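Local structure of Sec-alkyl sulfatase (Pseudomonas sp., 2YHE) at residues Pro53-Glu58 and Arg409-Arg414; Glu281-Leu286 and Tyr299-Lys304; Asp349-Gln354 and Asp363-Tyr368. The protein hydrolyses secondary alkyl sulfates enantioselectively with strict inversion of configuration, turning (R)-sulfate esters into (S)-alcohols and inorganic sulfate at a pair of zinc ions. All coordinates share one frame; numbering follows the deposited sequence.

Interaction 1. Residues Pro53-Glu58 and Arg409-Arg414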
loop_
_atom_site.group_PDB
_atom_site.type_symbol
_atom_site.label_atom_id
_atom_site.label_comp_id
_atom_site.label_asym_id
_atom_site.label_seq_id
_atom_site.Cartn_x
_atom_site.Cartn_y
_atom_site.Cartn_z
ATOM N N PRO A 53 33.594 7.915 4.331
ATOM C CA PRO A 53 34.278 8.623 3.228
ATOM C C PRO A 53 34.786 10.005 3.637
ATOM O O PRO A 53 34.004 10.903 3.921
ATOM C CB PRO A 53 33.231 8.662 2.115
ATOM C CG PRO A 53 31.927 8.487 2.814
ATOM C CD PRO A 53 32.172 7.657 4.018
ATOM N N PHE A 54 36.117 10.160 3.700
ATOM C CA PHE A 54 36.766 11.410 4.116
ATOM C C PHE A 54 36.693 12.575 3.095
ATOM O O PHE A 54 37.497 13.515 3.163
ATOM C CB PHE A 54 38.182 11.160 4.684
ATOM C CG PHE A 54 38.215 10.180 5.841
ATOM C CD1 PHE A 54 37.922 10.593 7.137
ATOM C CD2 PHE A 54 38.535 8.841 5.631
ATOM C CE1 PHE A 54 37.952 9.681 8.203
ATOM C CE2 PHE A 54 38.545 7.927 6.694
ATOM C CZ PHE A 54 38.262 8.356 7.972
ATOM N N ALA A 55 35.662 12.539 2.200
ATOM C CA ALA A 55 35.343 13.561 1.187
ATOM C C ALA A 55 34.955 14.884 1.882
ATOM O O ALA A 55 34.830 15.922 1.229
ATOM C CB ALA A 55 34.195 13.075 0.306
ATOM N N ASP A 56 34.775 14.796 3.220
ATOM C CA ASP A 56 34.429 15.784 4.234
ATOM C C ASP A 56 33.803 17.100 3.786
ATOM O O ASP A 56 32.675 17.079 3.297
ATOM C CB ASP A 56 35.537 15.915 5.302
ATOM C CG ASP A 56 35.358 14.955 6.473
ATOM O OD1 ASP A 56 35.541 13.723 6.277
ATOM O OD2 ASP A 56 35.036 15.432 7.586
ATOM N N ARG A 57 34.506 18.230 3.985
ATOM C CA ARG A 57 34.121 19.614 3.688
ATOM C C ARG A 57 33.260 19.875 2.446
ATOM O O ARG A 57 32.614 20.915 2.409
ATOM C CB ARG A 57 35.354 20.534 3.719
ATOM C CG ARG A 57 36.185 20.434 5.004
ATOM C CD ARG A 57 35.839 21.487 6.061
ATOM N NE ARG A 57 34.714 21.115 6.929
ATOM C CZ ARG A 57 34.807 20.351 8.017
ATOM N NH1 ARG A 57 35.972 19.817 8.367
ATOM N NH2 ARG A 57 33.733 20.099 8.750
ATOM N N GLU A 58 33.227 18.951 1.450
ATOM C CA GLU A 58 32.419 19.110 0.238
ATOM C C GLU A 58 30.968 19.491 0.527
ATOM O O GLU A 58 30.469 20.448 -0.062
ATOM C CB GLU A 58 32.490 17.885 -0.669
ATOM C CG GLU A 58 32.304 18.303 -2.110
ATOM C CD GLU A 58 31.808 17.235 -3.061
ATOM O OE1 GLU A 58 30.645 16.791 -2.912
ATOM O OE2 GLU A 58 32.559 16.899 -4.004
ATOM N N ARG A 409 29.383 4.490 -1.550
ATOM C CA ARG A 409 30.434 5.465 -1.288
ATOM C C ARG A 409 30.023 6.949 -1.253
ATOM O O ARG A 409 30.841 7.794 -0.878
ATOM C CB ARG A 409 31.666 5.209 -2.188
ATOM C CG ARG A 409 32.627 4.089 -1.697
ATOM C CD ARG A 409 33.389 4.354 -0.400
ATOM N NE ARG A 409 32.610 3.995 0.796
ATOM C CZ ARG A 409 33.059 4.113 2.044
ATOM N NH1 ARG A 409 34.279 4.585 2.277
ATOM N NH2 ARG A 409 32.288 3.777 3.068
ATOM N N LYS A 410 28.755 7.267 -1.565
ATOM C CA LYS A 410 28.268 8.647 -1.581
ATOM C C LYS A 410 27.641 9.068 -0.258
ATOM O O LYS A 410 26.862 8.308 0.320
ATOM C CB LYS A 410 27.279 8.847 -2.731
ATOM C CG LYS A 410 27.687 8.158 -4.041
ATOM C CD LYS A 410 28.855 8.858 -4.750
ATOM C CE LYS A 410 29.350 8.069 -5.938
ATOM N NZ LYS A 410 29.500 8.936 -7.136
ATOM N N TRP A 411 27.991 10.278 0.233
ATOM C CA TRP A 411 27.453 10.836 1.478
ATOM C C TRP A 411 25.955 11.095 1.397
ATOM O O TRP A 411 25.236 10.900 2.377
ATOM C CB TRP A 411 28.129 12.182 1.810
ATOM C CG TRP A 411 29.409 12.100 2.597
ATOM C CD1 TRP A 411 30.623 12.588 2.217
ATOM C CD2 TRP A 411 29.581 11.595 3.939
ATOM N NE1 TRP A 411 31.552 12.376 3.206
ATOM C CE2 TRP A 411 30.941 11.777 4.279
ATOM C CE3 TRP A 411 28.720 11.000 4.887
ATOM C CZ2 TRP A 411 31.466 11.376 5.520
ATOM C CZ3 TRP A 411 29.247 10.594 6.107
ATOM C CH2 TRP A 411 30.604 10.777 6.410
ATOM N N TYR A 412 25.498 11.600 0.235
ATOM C CA TYR A 412 24.121 11.988 -0.024
ATOM C C TYR A 412 23.159 10.845 -0.245
ATOM O O TYR A 412 21.984 11.089 -0.512
ATOM C CB TYR A 412 24.065 13.004 -1.172
ATOM C CG TYR A 412 24.804 12.590 -2.428
ATOM C CD1 TYR A 412 24.200 11.770 -3.378
ATOM C CD2 TYR A 412 26.074 13.087 -2.707
ATOM C CE1 TYR A 412 24.858 11.417 -4.545
ATOM C CE2 TYR A 412 26.748 12.736 -3.871
ATOM C CZ TYR A 412 26.136 11.903 -4.790
ATOM O OH TYR A 412 26.815 11.611 -5.945
ATOM N N LEU A 413 23.648 9.606 -0.153
ATOM C CA LEU A 413 22.860 8.395 -0.347
ATOM C C LEU A 413 22.773 7.539 0.939
ATOM O O LEU A 413 22.160 6.457 0.922
ATOM C CB LEU A 413 23.473 7.585 -1.503
ATOM C CG LEU A 413 22.865 7.666 -2.898
ATOM C CD1 LEU A 413 22.027 8.948 -3.147
ATOM C CD2 LEU A 413 23.923 7.463 -3.933
ATOM N N ARG A 414 23.355 8.023 2.055
ATOM C CA ARG A 414 23.309 7.283 3.312
ATOM C C ARG A 414 21.894 7.199 3.874
ATOM O O ARG A 414 21.040 8.096 3.648
ATOM C CB ARG A 414 24.246 7.880 4.374
ATOM C CG ARG A 414 25.740 8.095 3.997
ATOM C CD ARG A 414 26.480 6.873 3.509
ATOM N NE ARG A 414 26.436 5.765 4.471
ATOM C CZ ARG A 414 26.796 4.514 4.187
ATOM N NH1 ARG A 414 27.212 4.196 2.969
ATOM N NH2 ARG A 414 26.726 3.566 5.118
#

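Interaction 2. Residues Glu281-Leu286 and Tyr299-Lys304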
loop_
_atom_site.group_PDB
_atom_site.type_symbol
_atom_site.label_atom_id
_atom_site.label_comp_id
_atom_site.label_asym_id
_atom_site.label_seq_id
_atom_site.Cartn_x
_atom_site.Cartn_y
_atom_site.Cartn_z
ATOM N N GLU A 281 9.240 32.673 -14.560
ATOM C CA GLU A 281 8.973 31.468 -15.340
ATOM C C GLU A 281 9.109 30.230 -14.437
ATOM O O GLU A 281 10.186 29.952 -13.891
ATOM C CB GLU A 281 9.936 31.377 -16.532
ATOM C CG GLU A 281 9.603 32.309 -17.684
ATOM C CD GLU A 281 10.638 32.411 -18.792
ATOM O OE1 GLU A 281 11.425 31.450 -18.985
ATOM O OE2 GLU A 281 10.653 33.465 -19.473
ATOM N N LEU A 282 7.982 29.530 -14.253
ATOM C CA LEU A 282 7.838 28.315 -13.433
ATOM C C LEU A 282 7.531 27.126 -14.365
ATOM O O LEU A 282 6.552 27.169 -15.102
ATOM C CB LEU A 282 6.658 28.513 -12.442
ATOM C CG LEU A 282 6.876 29.079 -11.040
ATOM C CD1 LEU A 282 8.080 29.953 -10.912
ATOM C CD2 LEU A 282 5.613 29.707 -10.503
ATOM N N GLU A 283 8.361 26.091 -14.347
ATOM C CA GLU A 283 8.120 24.885 -15.138
ATOM C C GLU A 283 7.960 23.684 -14.183
ATOM O O GLU A 283 8.945 23.169 -13.641
ATOM C CB GLU A 283 9.218 24.637 -16.192
ATOM C CG GLU A 283 8.890 23.484 -17.134
ATOM C CD GLU A 283 9.842 23.209 -18.290
ATOM O OE1 GLU A 283 10.569 24.131 -18.733
ATOM O OE2 GLU A 283 9.822 22.059 -18.782
ATOM N N PHE A 284 6.707 23.265 -13.978
ATOM C CA PHE A 284 6.332 22.158 -13.098
ATOM C C PHE A 284 6.420 20.789 -13.778
ATOM O O PHE A 284 5.958 20.629 -14.906
ATOM C CB PHE A 284 4.908 22.349 -12.557
ATOM C CG PHE A 284 4.628 23.705 -11.962
ATOM C CD1 PHE A 284 5.105 24.042 -10.697
ATOM C CD2 PHE A 284 3.855 24.637 -12.647
ATOM C CE1 PHE A 284 4.812 25.283 -10.130
ATOM C CE2 PHE A 284 3.562 25.879 -12.078
ATOM C CZ PHE A 284 4.038 26.193 -10.820
ATOM N N GLN A 285 6.997 19.801 -13.069
ATOM C CA GLN A 285 7.125 18.403 -13.503
ATOM C C GLN A 285 6.375 17.571 -12.491
ATOM O O GLN A 285 6.841 17.464 -11.362
ATOM C CB GLN A 285 8.603 17.943 -13.540
ATOM C CG GLN A 285 8.732 16.433 -13.741
ATOM C CD GLN A 285 10.090 15.866 -13.456
ATOM O OE1 GLN A 285 10.961 16.521 -12.893
ATOM N NE2 GLN A 285 10.296 14.612 -13.823
ATOM N N LEU A 286 5.218 17.006 -12.858
ATOM C CA LEU A 286 4.467 16.180 -11.913
ATOM C C LEU A 286 5.257 14.891 -11.584
ATOM O O LEU A 286 5.870 14.283 -12.473
ATOM C CB LEU A 286 3.094 15.802 -12.449
ATOM C CG LEU A 286 1.981 16.796 -12.405
ATOM C CD1 LEU A 286 0.707 16.127 -12.846
ATOM C CD2 LEU A 286 1.767 17.379 -10.991
ATOM N N TYR A 299 11.197 23.565 -12.131
ATOM C CA TYR A 299 12.356 24.044 -12.864
ATOM C C TYR A 299 12.230 25.564 -13.052
ATOM O O TYR A 299 11.128 26.082 -13.305
ATOM C CB TYR A 299 12.525 23.315 -14.198
ATOM C CG TYR A 299 13.757 23.770 -14.962
ATOM C CD1 TYR A 299 15.040 23.515 -14.476
ATOM C CD2 TYR A 299 13.639 24.485 -16.151
ATOM C CE1 TYR A 299 16.171 23.973 -15.144
ATOM C CE2 TYR A 299 14.764 24.932 -16.839
ATOM C CZ TYR A 299 16.028 24.677 -16.327
ATOM O OH TYR A 299 17.134 25.122 -16.995
ATOM N N LEU A 300 13.344 26.282 -12.848
ATOM C CA LEU A 300 13.380 27.741 -12.994
ATOM C C LEU A 300 14.253 28.091 -14.188
ATOM O O LEU A 300 15.484 28.100 -14.076
ATOM C CB LEU A 300 13.814 28.433 -11.690
ATOM C CG LEU A 300 12.923 28.112 -10.469
ATOM C CD1 LEU A 300 13.508 28.653 -9.216
ATOM C CD2 LEU A 300 11.524 28.668 -10.625
ATOM N N PRO A 301 13.602 28.224 -15.379
ATOM C CA PRO A 301 14.366 28.449 -16.635
ATOM C C PRO A 301 15.314 29.650 -16.630
ATOM O O PRO A 301 16.481 29.529 -17.044
ATOM C CB PRO A 301 13.265 28.591 -17.712
ATOM C CG PRO A 301 12.037 28.025 -17.117
ATOM C CD PRO A 301 12.141 28.151 -15.642
ATOM N N GLN A 302 14.802 30.802 -16.130
ATOM C CA GLN A 302 15.507 32.078 -16.053
ATOM C C GLN A 302 16.729 32.023 -15.146
ATOM O O GLN A 302 17.622 32.858 -15.293
ATOM C CB GLN A 302 14.566 33.188 -15.568
ATOM C CG GLN A 302 13.313 33.405 -16.410
ATOM C CD GLN A 302 12.229 33.991 -15.540
ATOM O OE1 GLN A 302 11.897 33.462 -14.473
ATOM N NE2 GLN A 302 11.654 35.100 -15.969
ATOM N N PHE A 303 16.769 31.050 -14.212
ATOM C CA PHE A 303 17.868 30.891 -13.264
ATOM C C PHE A 303 18.763 29.726 -13.572
ATOM O O PHE A 303 19.852 29.672 -13.005
ATOM C CB PHE A 303 17.320 30.714 -11.845
ATOM C CG PHE A 303 16.549 31.903 -11.332
ATOM C CD1 PHE A 303 15.193 32.062 -11.639
ATOM C CD2 PHE A 303 17.167 32.859 -10.534
ATOM C CE1 PHE A 303 14.475 33.164 -11.160
ATOM C CE2 PHE A 303 16.446 33.950 -10.042
ATOM C CZ PHE A 303 15.100 34.091 -10.349
ATOM N N LYS A 304 18.323 28.785 -14.434
ATOM C CA LYS A 304 19.040 27.537 -14.716
ATOM C C LYS A 304 19.177 26.727 -13.373
ATOM O O LYS A 304 20.256 26.221 -13.017
ATOM C CB LYS A 304 20.391 27.776 -15.426
ATOM C CG LYS A 304 20.275 28.164 -16.907
ATOM C CD LYS A 304 21.665 28.193 -17.574
ATOM C CE LYS A 304 22.148 26.824 -18.052
ATOM N NZ LYS A 304 23.631 26.669 -17.979
HETATM O O HOH W 1 12.552 30.874 -13.980
#

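Interaction 3. Residues Asp349-Gln354 and Asp363-Tyr368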
loop_
_atom_site.group_PDB
_atom_site.type_symbol
_atom_site.label_atom_id
_atom_site.label_comp_id
_atom_site.label_asym_id
_atom_site.label_seq_id
_atom_site.Cartn_x
_atom_site.Cartn_y
_atom_site.Cartn_z
ATOM N N ASP A 349 22.476 24.701 -13.203
ATOM C CA ASP A 349 23.740 25.138 -12.624
ATOM C C ASP A 349 23.819 24.853 -11.150
ATOM O O ASP A 349 24.910 24.688 -10.594
ATOM C CB ASP A 349 23.983 26.637 -12.938
ATOM C CG ASP A 349 24.282 26.870 -14.404
ATOM O OD1 ASP A 349 25.003 26.031 -15.008
ATOM O OD2 ASP A 349 23.794 27.886 -14.954
ATOM N N VAL A 350 22.655 24.824 -10.519
ATOM C CA VAL A 350 22.497 24.540 -9.098
ATOM C C VAL A 350 21.145 23.884 -8.868
ATOM O O VAL A 350 20.147 24.310 -9.439
ATOM C CB VAL A 350 22.846 25.738 -8.138
ATOM C CG1 VAL A 350 22.307 27.061 -8.652
ATOM C CG2 VAL A 350 22.390 25.481 -6.705
ATOM N N LEU A 351 21.155 22.784 -8.111
ATOM C CA LEU A 351 19.981 22.018 -7.723
ATOM C C LEU A 351 19.635 22.437 -6.308
ATOM O O LEU A 351 20.481 22.336 -5.431
ATOM C CB LEU A 351 20.325 20.536 -7.732
ATOM C CG LEU A 351 19.175 19.567 -7.700
ATOM C CD1 LEU A 351 19.427 18.453 -8.662
ATOM C CD2 LEU A 351 18.974 19.004 -6.305
ATOM N N ILE A 352 18.408 22.928 -6.093
ATOM C CA ILE A 352 17.910 23.313 -4.774
ATOM C C ILE A 352 16.790 22.360 -4.330
ATOM O O ILE A 352 16.084 21.815 -5.176
ATOM C CB ILE A 352 17.532 24.800 -4.694
ATOM C CG1 ILE A 352 16.294 25.150 -5.566
ATOM C CG2 ILE A 352 18.742 25.680 -5.030
ATOM C CD1 ILE A 352 15.606 26.431 -5.240
ATOM N N GLN A 353 16.669 22.113 -3.006
ATOM C CA GLN A 353 15.658 21.199 -2.429
ATOM C C GLN A 353 14.877 21.878 -1.317
ATOM O O GLN A 353 15.329 22.883 -0.763
ATOM C CB GLN A 353 16.276 19.897 -1.854
ATOM C CG GLN A 353 17.158 19.083 -2.778
ATOM C CD GLN A 353 18.596 19.458 -2.602
ATOM O OE1 GLN A 353 18.996 20.616 -2.787
ATOM N NE2 GLN A 353 19.411 18.479 -2.243
ATOM N N GLN A 354 13.738 21.281 -0.951
ATOM C CA GLN A 354 12.887 21.776 0.115
ATOM C C GLN A 354 13.259 21.234 1.520
ATOM O O GLN A 354 12.565 21.481 2.506
ATOM C CB GLN A 354 11.402 21.684 -0.267
ATOM C CG GLN A 354 11.041 22.538 -1.492
ATOM C CD GLN A 354 11.317 24.017 -1.313
ATOM O OE1 GLN A 354 12.334 24.552 -1.769
ATOM N NE2 GLN A 354 10.419 24.710 -0.647
ATOM N N ASP A 363 27.977 19.406 -13.465
ATOM C CA ASP A 363 28.713 18.141 -13.314
ATOM C C ASP A 363 28.248 17.357 -12.084
ATOM O O ASP A 363 27.962 16.161 -12.145
ATOM C CB ASP A 363 30.237 18.422 -13.204
ATOM C CG ASP A 363 30.624 19.662 -12.383
ATOM O OD1 ASP A 363 30.455 20.798 -12.899
ATOM O OD2 ASP A 363 31.106 19.493 -11.238
ATOM N N LYS A 364 28.210 18.064 -10.945
ATOM C CA LYS A 364 27.860 17.507 -9.635
ATOM C C LYS A 364 26.372 17.176 -9.563
ATOM O O LYS A 364 26.014 16.112 -9.035
ATOM C CB LYS A 364 28.318 18.431 -8.488
ATOM C CG LYS A 364 29.819 18.350 -8.187
ATOM C CD LYS A 364 30.117 18.801 -6.759
ATOM C CE LYS A 364 31.115 19.943 -6.685
ATOM N NZ LYS A 364 31.210 20.510 -5.307
ATOM N N VAL A 365 25.521 18.060 -10.145
ATOM C CA VAL A 365 24.075 17.840 -10.185
ATOM C C VAL A 365 23.711 16.635 -11.041
ATOM O O VAL A 365 22.834 15.862 -10.648
ATOM C CB VAL A 365 23.139 19.083 -10.376
ATOM C CG1 VAL A 365 23.842 20.409 -10.079
ATOM C CG2 VAL A 365 22.495 19.105 -11.741
ATOM N N ARG A 366 24.414 16.440 -12.169
ATOM C CA ARG A 366 24.158 15.312 -13.059
ATOM C C ARG A 366 24.543 13.996 -12.413
ATOM O O ARG A 366 23.808 13.015 -12.559
ATOM C CB ARG A 366 24.805 15.496 -14.442
ATOM C CG ARG A 366 24.056 16.467 -15.351
ATOM C CD ARG A 366 24.680 16.612 -16.725
ATOM N NE ARG A 366 26.006 17.232 -16.673
ATOM C CZ ARG A 366 26.215 18.550 -16.707
ATOM N NH1 ARG A 366 25.189 19.393 -16.777
ATOM N NH2 ARG A 366 27.446 19.033 -16.645
ATOM N N THR A 367 25.646 13.985 -11.644
ATOM C CA THR A 367 26.107 12.785 -10.938
ATOM C C THR A 367 25.115 12.418 -9.827
ATOM O O THR A 367 24.717 11.249 -9.700
ATOM C CB THR A 367 27.532 12.974 -10.433
ATOM O OG1 THR A 367 28.367 13.238 -11.542
ATOM C CG2 THR A 367 28.073 11.725 -9.730
ATOM N N TYR A 368 24.697 13.446 -9.055
ATOM C CA TYR A 368 23.757 13.368 -7.948
ATOM C C TYR A 368 22.443 12.724 -8.397
ATOM O O TYR A 368 22.060 11.695 -7.837
ATOM C CB TYR A 368 23.531 14.784 -7.414
ATOM C CG TYR A 368 22.675 14.900 -6.182
ATOM C CD1 TYR A 368 23.232 14.796 -4.916
ATOM C CD2 TYR A 368 21.323 15.232 -6.277
ATOM C CE1 TYR A 368 22.459 14.955 -3.776
ATOM C CE2 TYR A 368 20.533 15.386 -5.141
ATOM C CZ TYR A 368 21.109 15.254 -3.893
ATOM O OH TYR A 368 20.333 15.426 -2.779
#

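Interaction 1. Residues Pro53-Glu58 and Arg409-Arg414
P53 lies over one face of the W411 indole, with A55 at the edge of the same ring. The proline CG sits 3.9 Å from the centroid of the five-membered ring and 18° off its normal, a CH-pi contact displaced toward the rim; its nearest ring atom is W411 CE2, at 3.7 Å. At the edge, near the ring plane, A55 CB stands 4.1 Å from W411 CD1. The pyrrolidine also touches a second flat group: P53 CD lies over one face of the R409 guanidinium, 4.0 Å from R409 NH2. R409 gets there because its chain bends at chi2 (-67°) and chi3 (85°), and its NH2 also hydrogen-bonds N51 O, just ahead of P53. Both segments are loops. Residues 53-58 connect helix 39-50 to helix 58-64, while 409-414 run between helices 393-399 and 420-431 in the alkyl sulfatase dimerisation region, so a loop near the N-terminus packs against that region across some 350 residues of chain. W411 is the buried member of the contact; R107 makes a cation-pi contact with its ring, and L52 and E59 also touch it. P53 O lies 2.9 Å from W411 NE1.

Interaction 2. Residues Glu281-Leu286 and Tyr299-Lys304
Q302 OE1 is gripped twice: E281 N donates to it at 2.8 Å, and a water donates at 2.7 Å. The bond from E281 N is nearly straight at the hydrogen (167°) but arrives from above the amide's carbonyl plane. The water in turn accepts from Q302 N, and it also donates to E281 O, though at a spacing too short to be taken literally at this resolution. This network lies at one end of a beta hairpin of the metallo-beta-lactamase domain, made of strands 280-286 and 296-300, where the second strand leaves the sheet into the turn after L300. Inside the hairpin, E283 and Y299 form an antiparallel hydrogen-bonded pair: Y299 N reaches E283 O at 2.7 Å, and E283 N reaches Y299 O at 3.0 Å. Their side chains share a sheet face, the carboxylate and phenol planes almost perpendicular. E283 OE2 goes on to K343 and Y344, and Y299 OH to R347 O. The L282 and L300 side chains lie side by side, pointing the same way, CD1 of L282 3.7 Å from CD2 of L300. The E281 carboxylate stacks on the Q302 amide with the planes 12° apart, while E281 OE1 forms a salt bridge with R274. Against that same carboxylate packs P301, its CB 3.6 Å from E281 OE1.

Interaction 3. Residues Asp349-Gln354 and Asp363-Tyr368
L351 packs from the strand against V365 and Y368 of the helix. Already at its root, L351 CB touches V365 CB, at 4.1 Å. CG anti to the backbone N (chi1 -165°) carries the branch to the helix, where the two methyls meet different residues: L351 CD1 returns to V365 CB, again at 4.1 Å, while CD2 comes obliquely to the Y368 ring, 4.1 Å from CE2. The leucine and tyrosine side chains cross at about a right angle. V365 answers from the helix with CG1, 4.1 Å from the backbone N of L351, and V359 of the neighbouring strand touches both L351 and V365, closing an apolar cluster. Beyond the leucine, Q353 lies near the Y368 hydroxyl, whose hydrogen bond is to A312 O. The Q353 side chain lies about 5 Å from that of H355, a zinc ligand, and about 9 Å from a bound zinc ion; the next residue, Q354, touches D310, which binds both zinc ions. The axes of strand 350-352 and helix segment 363-368 approach to 8.3 Å, their N-to-C directions 50° apart. L351 points to the helix, whereas I352 touches Q126 on a strand of the other sheet, consistent with the layering of the alpha-beta/beta-alpha sandwich of metallo-beta-lactamase enzymes.

How the interactions relate
Interaction 3 is the core contact, a strand packed on a helix by apolar side chains near the zinc site; interaction 2 is partly buried and interaction 1 lies at the surface. Interactions 2 and 3 reach the same six-stranded sheet, but interaction 2 is held by backbone and water hydrogen bonds along a hairpin and interaction 3 by packing against helix 362-388. They meet through a long, weak ion pair, K304 NZ to D349 OD2. Interaction 1, joining loops through a proline and an indole, touches interaction 3 where the Y412 and Y368 rings meet, CD1 to CD1 at 3.5 Å. Interactions 1 and 2 stay about 17 Å apart at their nearest atoms.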